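PDB 3GDO: uncharacterized oxidoreductase yvaA from Bacillus subtilis subsp. subtilis, which catalyses the reversible NADPH-dependent reduction of scyllo-inosose to scyllo-inositol, and cannot use NADH in place of NADPH. Local coordinates for residues Ile33-Ser39 with Ala51-Leu57; Thr82-Ile86 with Thr107-Ala112; Pro23-Val27 with Leu260-Pro266. One frame throughout, in Å; residues are numbered along the deposited sequence. Where two conformers were deposited one is given.

Contact 1: Ile33-Ser39 with Ala51-Leu57; sequences ISKIMTS and AEVVHEL
Four backbone hydrogen bonds pair Ile33-Ser39 with Ala51-Leu57 as parallel strands. Glu52 N gives to Ser34 O at 2.8 Å, Ile36 N to Glu52 O, Val54 N to Ile36 O, and Thr38 N to Val54 O. His55 ND1 adds a weak bond to Thr38 O, 3.0 Å long and bent, at the ring's edge.

Apolar contacts follow on both faces. Met37 CB meets Val54 CG2 at 4.0 Å and Met37 SD lies 4.1 Å from Leu57 CB; on the other face Ile36 CD1 lies 4.2 Å from Ala51 CB.

Lys35 CG is anti to the carbonyl carbon (chi1 -66°) and the chain runs extended, laying it beside Glu52, with Lys35 CD 3.9 Å from Val54 CG1. NZ stays 4.5 Å from Glu52 OE1, too far for a salt bridge; it forms one with Asp63 and a hydrogen bond to Glu59 O. Cutting this side chain back to an alanine is likely to leave Asp63 and Glu59 O without their partner and uncover one side of Val54.

This is the edge of the Rossmann sheet: crossover helix 41-47 packs on Ile36 and Val53, helix 58-61 covers Lys35 and Val54, and strand 6-11 flanks 31-37.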
ATOM      1  N   ILE B  33      -8.918  17.937 -38.869  1.00 42.83           N
ATOM      2  CA  ILE B  33     -10.057  18.285 -38.029  1.00 43.41           C
ATOM      3  C   ILE B  33     -11.031  19.063 -38.893  1.00 43.19           C
ATOM      4  O   ILE B  33     -10.723  20.174 -39.280  1.00 44.32           O
ATOM      5  CB  ILE B  33      -9.659  19.128 -36.795  1.00 43.38           C
ATOM      6  CG1 ILE B  33      -8.762  18.318 -35.839  1.00 45.68           C
ATOM      7  CG2 ILE B  33     -10.898  19.506 -36.020  1.00 43.88           C
ATOM      8  CD1 ILE B  33      -7.263  18.536 -36.051  1.00 50.29           C
ATOM      9  N   SER B  34     -12.186  18.482 -39.204  1.00 43.11           N
ATOM     10  CA  SER B  34     -13.155  19.119 -40.116  1.00 43.43           C
ATOM     11  C   SER B  34     -14.272  19.836 -39.387  1.00 42.76           C
ATOM     12  O   SER B  34     -14.625  20.970 -39.733  1.00 42.68           O
ATOM     13  CB  SER B  34     -13.774  18.105 -41.088  1.00 42.99           C
ATOM     14  OG  SER B  34     -12.763  17.590 -41.938  1.00 46.91           O
ATOM     15  N   LYS B  35     -14.855  19.161 -38.403  1.00 42.05           N
ATOM     16  CA  LYS B  35     -15.978  19.731 -37.680  1.00 41.09           C
ATOM     17  C   LYS B  35     -15.832  19.551 -36.159  1.00 40.83           C
ATOM     18  O   LYS B  35     -15.227  18.579 -35.678  1.00 38.58           O
ATOM     19  CB  LYS B  35     -17.267  19.101 -38.154  1.00 41.45           C
ATOM     20  CG  LYS B  35     -17.617  19.435 -39.626  1.00 43.70           C
ATOM     21  CD  LYS B  35     -19.018  18.972 -39.967  1.00 44.69           C
ATOM     22  CE  LYS B  35     -19.418  19.520 -41.343  1.00 46.53           C
ATOM     23  NZ  LYS B  35     -20.703  18.861 -41.720  1.00 47.46           N
ATOM     24  N   ILE B  36     -16.376  20.516 -35.415  1.00 40.25           N
ATOM     25  CA  ILE B  36     -16.413  20.455 -33.942  1.00 39.47           C
ATOM     26  C   ILE B  36     -17.783  20.918 -33.493  1.00 39.32           C
ATOM     27  O   ILE B  36     -18.222  22.002 -33.875  1.00 39.07           O
ATOM     28  CB  ILE B  36     -15.324  21.313 -33.302  1.00 39.95           C
ATOM     29  CG1 ILE B  36     -13.953  20.984 -33.887  1.00 37.72           C
ATOM     30  CG2 ILE B  36     -15.372  21.212 -31.742  1.00 39.68           C
ATOM     31  CD1 ILE B  36     -12.830  21.883 -33.395  1.00 40.17           C
ATOM     32  N   MET B  37     -18.458  20.067 -32.716  1.00 39.26           N
ATOM     33  CA  MET B  37     -19.765  20.362 -32.150  1.00 39.89           C
ATOM     34  C   MET B  37     -19.584  21.108 -30.810  1.00 40.71           C
ATOM     35  O   MET B  37     -19.141  20.508 -29.830  1.00 39.93           O
ATOM     36  CB  MET B  37     -20.578  19.069 -31.961  1.00 40.37           C
ATOM     37  CG  MET B  37     -22.055  19.308 -31.704  1.00 39.47           C
ATOM     38  SD  MET B  37     -23.065  17.923 -31.179  1.00 42.63           S
ATOM     39  CE  MET B  37     -22.313  17.425 -29.660  1.00 41.27           C
ATOM     40  N   THR B  38     -19.921  22.407 -30.786  1.00 41.06           N
ATOM     41  CA  THR B  38     -19.666  23.282 -29.615  1.00 42.29           C
ATOM     42  C   THR B  38     -20.327  24.659 -29.818  1.00 43.18           C
ATOM     43  O   THR B  38     -20.551  25.096 -30.956  1.00 43.35           O
ATOM     44  CB  THR B  38     -18.117  23.464 -29.374  1.00 42.31           C
ATOM     45  OG1 THR B  38     -17.858  24.091 -28.114  1.00 43.07           O
ATOM     46  CG2 THR B  38     -17.437  24.263 -30.525  1.00 41.17           C
ATOM     47  N   SER B  39     -20.609  25.359 -28.720  1.00 44.20           N
ATOM     48  CA  SER B  39     -21.053  26.751 -28.809  1.00 44.32           C
ATOM     49  C   SER B  39     -19.866  27.713 -28.653  1.00 44.93           C
ATOM     50  O   SER B  39     -20.048  28.949 -28.655  1.00 46.58           O
ATOM     51  CB  SER B  39     -22.131  27.041 -27.753  1.00 43.85           C
ATOM     52  OG  SER B  39     -21.576  26.894 -26.454  1.00 44.07           O
ATOM     53  N   ALA B  51     -11.544  24.647 -39.261  1.00 49.77           N
ATOM     54  CA  ALA B  51     -12.607  23.759 -38.808  1.00 49.66           C
ATOM     55  C   ALA B  51     -13.953  24.450 -38.975  1.00 49.34           C
ATOM     56  O   ALA B  51     -14.024  25.664 -38.980  1.00 50.27           O
ATOM     57  CB  ALA B  51     -12.368  23.356 -37.350  1.00 49.64           C
ATOM     58  N   GLU B  52     -15.025  23.693 -39.121  1.00 48.95           N
ATOM     59  CA  GLU B  52     -16.332  24.288 -39.143  1.00 48.90           C
ATOM     60  C   GLU B  52     -17.011  23.991 -37.797  1.00 49.05           C
ATOM     61  O   GLU B  52     -17.057  22.829 -37.354  1.00 48.20           O
ATOM     62  CB  GLU B  52     -17.146  23.761 -40.335  1.00 49.03           C
ATOM     63  CG  GLU B  52     -18.680  23.924 -40.233  1.00 50.41           C
ATOM     64  CD  GLU B  52     -19.418  23.425 -41.473  1.00 55.02           C
ATOM     65  OE1 GLU B  52     -20.676  23.323 -41.457  1.00 55.86           O
ATOM     66  OE2 GLU B  52     -18.728  23.123 -42.478  1.00 57.77           O
ATOM     67  N   VAL B  53     -17.527  25.035 -37.141  1.00 48.13           N
ATOM     68  CA  VAL B  53     -18.339  24.817 -35.954  1.00 48.24           C
ATOM     69  C   VAL B  53     -19.746  24.413 -36.355  1.00 48.79           C
ATOM     70  O   VAL B  53     -20.312  24.953 -37.316  1.00 49.21           O
ATOM     71  CB  VAL B  53     -18.389  26.050 -35.037  1.00 48.24           C
ATOM     72  CG1 VAL B  53     -19.170  25.725 -33.775  1.00 47.19           C
ATOM     73  CG2 VAL B  53     -17.001  26.450 -34.662  1.00 48.70           C
ATOM     74  N   VAL B  54     -20.303  23.456 -35.624  1.00 48.78           N
ATOM     75  CA  VAL B  54     -21.660  23.008 -35.825  1.00 49.35           C
ATOM     76  C   VAL B  54     -22.288  22.923 -34.433  1.00 50.25           C
ATOM     77  O   VAL B  54     -21.567  22.831 -33.439  1.00 50.55           O
ATOM     78  CB  VAL B  54     -21.727  21.611 -36.570  1.00 49.22           C
ATOM     79  CG1 VAL B  54     -20.865  21.617 -37.811  1.00 49.56           C
ATOM     80  CG2 VAL B  54     -21.306  20.453 -35.669  1.00 48.44           C
ATOM     81  N   HIS B  55     -23.613  22.940 -34.359  1.00 51.43           N
ATOM     82  CA  HIS B  55     -24.302  22.860 -33.072  1.00 53.02           C
ATOM     83  C   HIS B  55     -25.238  21.668 -32.997  1.00 53.41           C
ATOM     84  O   HIS B  55     -25.789  21.376 -31.945  1.00 53.88           O
ATOM     85  CB  HIS B  55     -25.033  24.193 -32.733  1.00 53.66           C
ATOM     86  CG  HIS B  55     -24.220  25.414 -33.053  1.00 55.89           C
ATOM     87  ND1 HIS B  55     -23.071  25.747 -32.359  1.00 56.40           N
ATOM     88  CD2 HIS B  55     -24.347  26.340 -34.038  1.00 56.96           C
ATOM     89  CE1 HIS B  55     -22.538  26.836 -32.891  1.00 58.47           C
ATOM     90  NE2 HIS B  55     -23.292  27.215 -33.909  1.00 59.28           N
ATOM     91  N   GLU B  56     -25.409  20.961 -34.105  1.00 53.91           N
ATOM     92  CA  GLU B  56     -26.214  19.734 -34.074  1.00 54.56           C
ATOM     93  C   GLU B  56     -25.351  18.503 -34.268  1.00 53.80           C
ATOM     94  O   GLU B  56     -24.413  18.541 -35.057  1.00 52.84           O
ATOM     95  CB  GLU B  56     -27.283  19.748 -35.165  1.00 54.91           C
ATOM     96  CG  GLU B  56     -28.632  19.356 -34.639  1.00 58.61           C
ATOM     97  CD  GLU B  56     -29.018  20.186 -33.418  1.00 62.18           C
ATOM     98  OE1 GLU B  56     -28.845  21.425 -33.457  1.00 64.41           O
ATOM     99  OE2 GLU B  56     -29.485  19.594 -32.423  1.00 64.10           O
ATOM    100  N   LEU B  57     -25.696  17.419 -33.569  1.00 53.47           N
ATOM    101  CA  LEU B  57     -25.003  16.141 -33.752  1.00 53.59           C
ATOM    102  C   LEU B  57     -25.050  15.662 -35.215  1.00 54.05           C
ATOM    103  O   LEU B  57     -24.032  15.233 -35.754  1.00 53.57           O
ATOM    104  CB  LEU B  57     -25.535  15.083 -32.776  1.00 53.12           C
ATOM    105  CG  LEU B  57     -24.881  13.692 -32.814  1.00 52.80           C
ATOM    106  CD1 LEU B  57     -23.364  13.767 -32.776  1.00 50.57           C
ATOM    107  CD2 LEU B  57     -25.417  12.808 -31.703  1.00 51.92           C
TER

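Contact 2: Thr82-Ile86 with Thr107-Ala112; sequences TMACI and TLKRAA
Thr107 meets Met83 through methyl groups, its CG2 lying 4.0 Å from Met83 CE, and the two side chains cross at about a right angle. The threonine hydroxyl takes no part; it bonds back to Glu103 O in its own helix.

One residue on, Leu108 spreads its two branches over the start of Thr82-Ile86. CD1 comes against the Thr82 methyl CG2 at 4.2 Å, while CD2 lies by the backbone N and CB of Met83. Its carbonyl oxygen is covered by Ile86 CD1 at 3.7 Å, although that oxygen already accepts the helical bond from Ala112 N.

Ala111 points toward the other helix, and the end of Met83 lies against its methyl: Met83 SD is 3.6 Å from Ala111 CB, with CE almost as near. With Met83 CG anti to the backbone N (chi1 -168°), bends at chi2 and chi3 bring the thioether to Ala111. Ile86 CG2 presses on the following peptide, 3.6 Å from Ala112 N, and Ile86 CD1 reaches Ala112 CB at 4.3 Å. With only a methyl at Ala111 and Ala112, Ile86 can lie against the backbone; Met83 packs on the Ala111 methyl itself.

The two short helical segments run nearly parallel, 11° apart with axes 9.9 Å from each other, as expected of successive helices on one side of a Rossmann sheet. Beneath them lie strands 91-95 and 119-122: Thr82 and Leu108 both rest on Met94 and Leu119, and Ala112 on Leu119. Helix 323-342 touches the far side of helix 102-115 at Lys109.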
ATOM      1  N   THR B  82     -22.377   8.299 -28.794  1.00 45.99           N
ATOM      2  CA  THR B  82     -21.588   7.204 -29.326  1.00 44.88           C
ATOM      3  C   THR B  82     -22.456   6.258 -30.183  1.00 44.59           C
ATOM      4  O   THR B  82     -22.054   5.888 -31.288  1.00 43.93           O
ATOM      5  CB  THR B  82     -20.867   6.442 -28.210  1.00 45.10           C
ATOM      6  OG1 THR B  82     -20.109   7.377 -27.414  1.00 46.23           O
ATOM      7  CG2 THR B  82     -19.903   5.403 -28.789  1.00 44.54           C
ATOM      8  N   MET B  83     -23.628   5.885 -29.667  1.00 44.18           N
ATOM      9  CA  MET B  83     -24.525   5.006 -30.393  1.00 44.51           C
ATOM     10  C   MET B  83     -24.912   5.649 -31.720  1.00 45.02           C
ATOM     11  O   MET B  83     -24.806   5.003 -32.770  1.00 45.64           O
ATOM     12  CB  MET B  83     -25.775   4.653 -29.580  1.00 43.79           C
ATOM     13  CG  MET B  83     -26.576   3.476 -30.228  1.00 42.41           C
ATOM     14  SD  MET B  83     -25.611   1.994 -30.595  1.00 37.50           S
ATOM     15  CE  MET B  83     -26.431   0.914 -29.406  1.00 35.04           C
ATOM     16  N   ALA B  84     -25.323   6.918 -31.663  1.00 44.65           N
ATOM     17  CA  ALA B  84     -25.673   7.699 -32.838  1.00 45.04           C
ATOM     18  C   ALA B  84     -24.547   7.696 -33.856  1.00 45.46           C
ATOM     19  O   ALA B  84     -24.792   7.584 -35.059  1.00 45.00           O
ATOM     20  CB  ALA B  84     -26.014   9.122 -32.436  1.00 45.77           C
ATOM     21  N   CYS B  85     -23.304   7.804 -33.394  1.00 45.41           N
ATOM     22  CA  CYS B  85     -22.181   7.784 -34.335  1.00 45.47           C
ATOM     23  C   CYS B  85     -22.002   6.411 -34.950  1.00 45.60           C
ATOM     24  O   CYS B  85     -21.731   6.286 -36.161  1.00 44.76           O
ATOM     25  CB  CYS B  85     -20.890   8.195 -33.661  1.00 45.77           C
ATOM     26  SG  CYS B  85     -20.854   9.926 -33.224  1.00 47.79           S
ATOM     27  N   ILE B  86     -22.132   5.389 -34.107  1.00 45.96           N
ATOM     28  CA  ILE B  86     -22.053   4.014 -34.559  1.00 46.67           C
ATOM     29  C   ILE B  86     -23.175   3.753 -35.584  1.00 47.58           C
ATOM     30  O   ILE B  86     -22.897   3.263 -36.664  1.00 47.73           O
ATOM     31  CB  ILE B  86     -22.097   3.000 -33.392  1.00 46.64           C
ATOM     32  CG1 ILE B  86     -20.822   3.069 -32.546  1.00 44.59           C
ATOM     33  CG2 ILE B  86     -22.216   1.550 -33.913  1.00 45.87           C
ATOM     34  CD1 ILE B  86     -20.995   2.398 -31.185  1.00 40.39           C
ATOM     35  N   THR B 107     -23.184  -3.444 -25.111  1.00 44.74           N
ATOM     36  CA  THR B 107     -24.172  -2.968 -26.077  1.00 45.10           C
ATOM     37  C   THR B 107     -23.526  -2.138 -27.167  1.00 45.04           C
ATOM     38  O   THR B 107     -23.834  -2.346 -28.348  1.00 44.46           O
ATOM     39  CB  THR B 107     -25.312  -2.213 -25.408  1.00 44.97           C
ATOM     40  OG1 THR B 107     -25.910  -3.088 -24.456  1.00 45.07           O
ATOM     41  CG2 THR B 107     -26.403  -1.789 -26.424  1.00 45.78           C
ATOM     42  N   LEU B 108     -22.616  -1.230 -26.791  1.00 44.23           N
ATOM     43  CA  LEU B 108     -21.942  -0.415 -27.805  1.00 44.14           C
ATOM     44  C   LEU B 108     -21.044  -1.270 -28.638  1.00 44.10           C
ATOM     45  O   LEU B 108     -20.951  -1.074 -29.855  1.00 44.65           O
ATOM     46  CB  LEU B 108     -21.140   0.768 -27.212  1.00 43.88           C
ATOM     47  CG  LEU B 108     -21.911   1.786 -26.372  1.00 44.73           C
ATOM     48  CD1 LEU B 108     -20.948   2.817 -25.674  1.00 44.01           C
ATOM     49  CD2 LEU B 108     -22.990   2.500 -27.178  1.00 42.98           C
ATOM     50  N   LYS B 109     -20.356  -2.211 -27.992  1.00 44.16           N
ATOM     51  CA  LYS B 109     -19.440  -3.073 -28.725  1.00 45.15           C
ATOM     52  C   LYS B 109     -20.198  -3.900 -29.782  1.00 45.05           C
ATOM     53  O   LYS B 109     -19.710  -4.097 -30.882  1.00 44.77           O
ATOM     54  CB  LYS B 109     -18.664  -4.023 -27.797  1.00 44.81           C
ATOM     55  CG  LYS B 109     -17.469  -4.682 -28.488  1.00 47.26           C
ATOM     56  CD  LYS B 109     -16.792  -5.692 -27.575  1.00 52.11           C
ATOM     57  CE  LYS B 109     -17.582  -6.999 -27.495  1.00 54.85           C
ATOM     58  NZ  LYS B 109     -17.188  -7.844 -28.676  1.00 56.89           N
ATOM     59  N   ARG B 110     -21.365  -4.405 -29.420  1.00 45.99           N
ATOM     60  CA  ARG B 110     -22.094  -5.289 -30.334  1.00 48.04           C
ATOM     61  C   ARG B 110     -22.641  -4.469 -31.505  1.00 48.05           C
ATOM     62  O   ARG B 110     -22.526  -4.890 -32.652  1.00 49.11           O
ATOM     63  CB  ARG B 110     -23.166  -6.096 -29.609  1.00 47.77           C
ATOM     64  CG  ARG B 110     -22.624  -7.441 -29.163  1.00 52.19           C
ATOM     65  CD  ARG B 110     -23.674  -8.262 -28.434  1.00 57.36           C
ATOM     66  NE  ARG B 110     -23.753  -7.913 -27.016  1.00 61.53           N
ATOM     67  CZ  ARG B 110     -24.678  -7.119 -26.469  1.00 62.79           C
ATOM     68  NH1 ARG B 110     -24.652  -6.889 -25.159  1.00 62.17           N
ATOM     69  NH2 ARG B 110     -25.626  -6.558 -27.219  1.00 62.59           N
ATOM     70  N   ALA B 111     -23.148  -3.268 -31.213  1.00 47.72           N
ATOM     71  CA  ALA B 111     -23.602  -2.365 -32.251  1.00 47.06           C
ATOM     72  C   ALA B 111     -22.482  -1.990 -33.238  1.00 47.28           C
ATOM     73  O   ALA B 111     -22.727  -1.987 -34.456  1.00 46.75           O
ATOM     74  CB  ALA B 111     -24.272  -1.158 -31.652  1.00 46.70           C
ATOM     75  N   ALA B 112     -21.265  -1.717 -32.740  1.00 46.95           N
ATOM     76  CA  ALA B 112     -20.090  -1.433 -33.605  1.00 47.80           C
ATOM     77  C   ALA B 112     -19.640  -2.616 -34.463  1.00 48.83           C
ATOM     78  O   ALA B 112     -19.278  -2.446 -35.633  1.00 48.59           O
ATOM     79  CB  ALA B 112     -18.891  -0.935 -32.785  1.00 47.41           C
TER

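Contact 3: Pro23-Val27 with Leu260-Pro266; sequences PLLDV and LRAGRKP
Lys265 reaches along the end of Pro23-Val27, bringing its ammonium group to Asp26 in a long salt bridge, OD2 to NZ 3.4 Å, that joins residues some 240 positions apart in the sequence. The carboxylate oxygen also lies against the lysine's aliphatic end, with Asp26 OD2 3.3 Å from Lys265 CE, and the two side chains cross at about a right angle. Bends at chi3 and chi4 (-144° and -55°) bring NZ beside Pro23, where it stands 4.0 Å from the proline CA. Farther back along the same chain, Lys265 CD touches Val27 CG1 at 3.7 Å, the valine and lysine running past each other in opposite directions.

The segment 260-266 gets into this position by ending its helix in a Schellman motif. Gly263, with positive phi, is the C-prime residue: its N bonds to Leu260 O, and Arg264 N to Ala259 O. The chain then leaves the helix and presents Lys265 and Pro266 to helix 15-26, the helix that follows the first strand of the Rossmann fold. The contact is thus an interface between the nucleotide-binding domain and the C-terminal alpha/beta domain of this Gfo/Idh/MocA family member.

Behind the charged pair the packing is apolar. Leu24 CD2 touches two partners, Pro266 CG at 3.7 Å and Leu260 CD2 at 4.0 Å, and the leucine crosses both side chains at about a right angle. Leu260 CD2 is equally close to Pro23 CB. At the other end Val27 spreads over Pro266, with CG1 near its carbonyl oxygen and CG2 4.2 Å from its CD. Leu303 of helix 303-315 touches Leu24, Val27 and Pro266, while Trp271 lies against Leu260 and Pro266.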
ATOM      1  N   PRO B  23      -4.988  19.496 -29.627  1.00 37.46           N
ATOM      2  CA  PRO B  23      -3.590  19.805 -29.878  1.00 37.49           C
ATOM      3  C   PRO B  23      -2.799  18.607 -30.406  1.00 37.82           C
ATOM      4  O   PRO B  23      -1.827  18.787 -31.140  1.00 38.89           O
ATOM      5  CB  PRO B  23      -3.076  20.201 -28.487  1.00 38.04           C
ATOM      6  CG  PRO B  23      -4.223  20.731 -27.796  1.00 36.31           C
ATOM      7  CD  PRO B  23      -5.403  19.944 -28.282  1.00 37.84           C
ATOM      8  N   LEU B  24      -3.175  17.394 -30.012  1.00 37.94           N
ATOM      9  CA  LEU B  24      -2.451  16.206 -30.475  1.00 37.82           C
ATOM     10  C   LEU B  24      -2.814  15.908 -31.942  1.00 38.59           C
ATOM     11  O   LEU B  24      -1.937  15.639 -32.778  1.00 38.91           O
ATOM     12  CB  LEU B  24      -2.776  15.008 -29.591  1.00 37.15           C
ATOM     13  CG  LEU B  24      -2.398  15.138 -28.108  1.00 36.08           C
ATOM     14  CD1 LEU B  24      -2.715  13.873 -27.345  1.00 33.75           C
ATOM     15  CD2 LEU B  24      -0.921  15.508 -27.951  1.00 36.22           C
ATOM     16  N   LEU B  25      -4.114  15.958 -32.234  1.00 38.86           N
ATOM     17  CA  LEU B  25      -4.621  15.708 -33.586  1.00 39.39           C
ATOM     18  C   LEU B  25      -4.028  16.734 -34.536  1.00 40.49           C
ATOM     19  O   LEU B  25      -3.563  16.389 -35.613  1.00 41.04           O
ATOM     20  CB  LEU B  25      -6.150  15.708 -33.621  1.00 38.48           C
ATOM     21  CG  LEU B  25      -6.869  14.535 -32.926  1.00 36.64           C
ATOM     22  CD1 LEU B  25      -8.364  14.795 -32.756  1.00 38.61           C
ATOM     23  CD2 LEU B  25      -6.672  13.262 -33.713  1.00 39.29           C
ATOM     24  N   ASP B  26      -3.949  17.974 -34.071  1.00 41.43           N
ATOM     25  CA  ASP B  26      -3.324  19.089 -34.791  1.00 41.67           C
ATOM     26  C   ASP B  26      -1.890  18.866 -35.291  1.00 42.13           C
ATOM     27  O   ASP B  26      -1.528  19.417 -36.326  1.00 41.80           O
ATOM     28  CB  ASP B  26      -3.396  20.357 -33.925  1.00 41.71           C
ATOM     29  CG  ASP B  26      -2.881  21.594 -34.637  1.00 43.87           C
ATOM     30  OD1 ASP B  26      -3.550  22.035 -35.590  1.00 45.76           O
ATOM     31  OD2 ASP B  26      -1.823  22.137 -34.238  1.00 44.98           O
ATOM     32  N   VAL B  27      -1.050  18.115 -34.575  1.00 42.59           N
ATOM     33  CA  VAL B  27       0.334  17.941 -35.068  1.00 43.30           C
ATOM     34  C   VAL B  27       0.539  16.710 -35.965  1.00 43.06           C
ATOM     35  O   VAL B  27       1.635  16.477 -36.452  1.00 43.15           O
ATOM     36  CB  VAL B  27       1.427  17.999 -33.957  1.00 43.65           C
ATOM     37  CG1 VAL B  27       1.340  19.307 -33.181  1.00 43.80           C
ATOM     38  CG2 VAL B  27       1.318  16.789 -33.013  1.00 45.21           C
ATOM     39  N   LEU B 260       0.207  20.181 -22.037  1.00 38.87           N
ATOM     40  CA  LEU B 260      -0.992  20.497 -22.835  1.00 39.02           C
ATOM     41  C   LEU B 260      -1.821  21.611 -22.215  1.00 39.98           C
ATOM     42  O   LEU B 260      -2.333  22.458 -22.928  1.00 39.40           O
ATOM     43  CB  LEU B 260      -1.874  19.246 -23.049  1.00 38.76           C
ATOM     44  CG  LEU B 260      -1.307  18.124 -23.937  1.00 38.51           C
ATOM     45  CD1 LEU B 260      -2.141  16.850 -23.790  1.00 37.16           C
ATOM     46  CD2 LEU B 260      -1.193  18.569 -25.419  1.00 34.67           C
ATOM     47  N   ARG B 261      -1.970  21.615 -20.884  1.00 41.16           N
ATOM     48  CA  ARG B 261      -2.681  22.721 -20.207  1.00 41.57           C
ATOM     49  C   ARG B 261      -1.944  24.059 -20.386  1.00 42.41           C
ATOM     50  O   ARG B 261      -2.573  25.100 -20.485  1.00 42.25           O
ATOM     51  CB  ARG B 261      -2.899  22.438 -18.729  1.00 41.39           C
ATOM     52  CG  ARG B 261      -3.894  21.310 -18.401  1.00 41.75           C
ATOM     53  CD  ARG B 261      -3.659  20.885 -16.943  1.00 40.66           C
ATOM     54  NE  ARG B 261      -4.618  19.897 -16.453  1.00 42.65           N
ATOM     55  CZ  ARG B 261      -5.898  20.154 -16.203  1.00 40.93           C
ATOM     56  NH1 ARG B 261      -6.389  21.367 -16.412  1.00 43.46           N
ATOM     57  NH2 ARG B 261      -6.690  19.204 -15.741  1.00 40.42           N
ATOM     58  N   ALA B 262      -0.623  24.022 -20.456  1.00 43.15           N
ATOM     59  CA  ALA B 262       0.164  25.238 -20.661  1.00 44.85           C
ATOM     60  C   ALA B 262       0.228  25.704 -22.123  1.00 46.06           C
ATOM     61  O   ALA B 262       1.079  26.537 -22.464  1.00 47.50           O
ATOM     62  CB  ALA B 262       1.570  25.024 -20.113  1.00 44.67           C
ATOM     63  N   GLY B 263      -0.623  25.151 -22.996  1.00 46.27           N
ATOM     64  CA  GLY B 263      -0.597  25.465 -24.440  1.00 46.44           C
ATOM     65  C   GLY B 263       0.593  24.977 -25.261  1.00 46.90           C
ATOM     66  O   GLY B 263       0.810  25.462 -26.370  1.00 47.67           O
ATOM     67  N   ARG B 264       1.374  24.024 -24.754  1.00 47.34           N
ATOM     68  CA  ARG B 264       2.480  23.462 -25.534  0.50 47.64           C
ATOM     69  C   ARG B 264       1.994  22.284 -26.390  1.00 47.95           C
ATOM     70  O   ARG B 264       0.971  21.658 -26.092  1.00 47.84           O
ATOM     71  CB  ARG B 264       3.662  23.057 -24.633  0.50 48.00           C
ATOM     72  CG  ARG B 264       4.315  24.221 -23.871  0.50 47.36           C
ATOM     73  CD  ARG B 264       5.645  23.826 -23.204  0.50 47.13           C
ATOM     74  NE  ARG B 264       5.476  23.046 -21.974  0.50 46.12           N
ATOM     75  CZ  ARG B 264       5.333  23.581 -20.765  0.50 45.20           C
ATOM     76  NH1 ARG B 264       5.334  24.896 -20.635  0.50 45.39           N
ATOM     77  NH2 ARG B 264       5.182  22.810 -19.691  0.50 44.95           N
ATOM     78  N   LYS B 265       2.722  22.007 -27.462  1.00 48.54           N
ATOM     79  CA  LYS B 265       2.371  20.969 -28.426  1.00 49.69           C
ATOM     80  C   LYS B 265       3.563  20.075 -28.555  1.00 49.07           C
ATOM     81  O   LYS B 265       4.654  20.525 -28.286  1.00 48.50           O
ATOM     82  CB  LYS B 265       2.107  21.587 -29.809  1.00 50.29           C
ATOM     83  CG  LYS B 265       0.666  21.994 -30.075  1.00 53.23           C
ATOM     84  CD  LYS B 265       0.498  22.498 -31.505  1.00 55.72           C
ATOM     85  CE  LYS B 265      -0.509  23.636 -31.568  1.00 58.90           C
ATOM     86  NZ  LYS B 265      -1.837  23.229 -30.967  1.00 59.89           N
ATOM     87  N   PRO B 266       3.363  18.812 -28.978  1.00 49.40           N
ATOM     88  CA  PRO B 266       4.511  17.947 -29.298  1.00 50.43           C
ATOM     89  C   PRO B 266       5.214  18.406 -30.589  1.00 52.01           C
ATOM     90  O   PRO B 266       4.587  18.429 -31.643  1.00 51.87           O
ATOM     91  CB  PRO B 266       3.876  16.577 -29.504  1.00 50.13           C
ATOM     92  CG  PRO B 266       2.476  16.678 -28.952  1.00 49.80           C
ATOM     93  CD  PRO B 266       2.080  18.098 -29.072  1.00 49.06           C
TER

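In the fold
Contacts 1 and 2 both belong to the nucleotide-binding domain, one at the sheet's edge and the other among its helices, with centres 21 Å apart; they meet where Leu57 CD2 packs on Ala84 CB at 3.8 Å. Contact 3 joins that domain to the C-terminal one, and in the chain it encloses the other two. It touches contact 1 through Ile33 CD1, 3.9 Å from Leu25 CB, helix 15-26 and strand 31-37 being consecutive in the chain. Contacts 2 and 3 stay about 13 Å apart at their nearest atoms. The side chains of Thr38 and Pro23 lie near, without touching, Gly12, Gly14 and Gly17, a glycine pattern consistent with a Rossmann dinucleotide-binding turn, which probably receives NADPH.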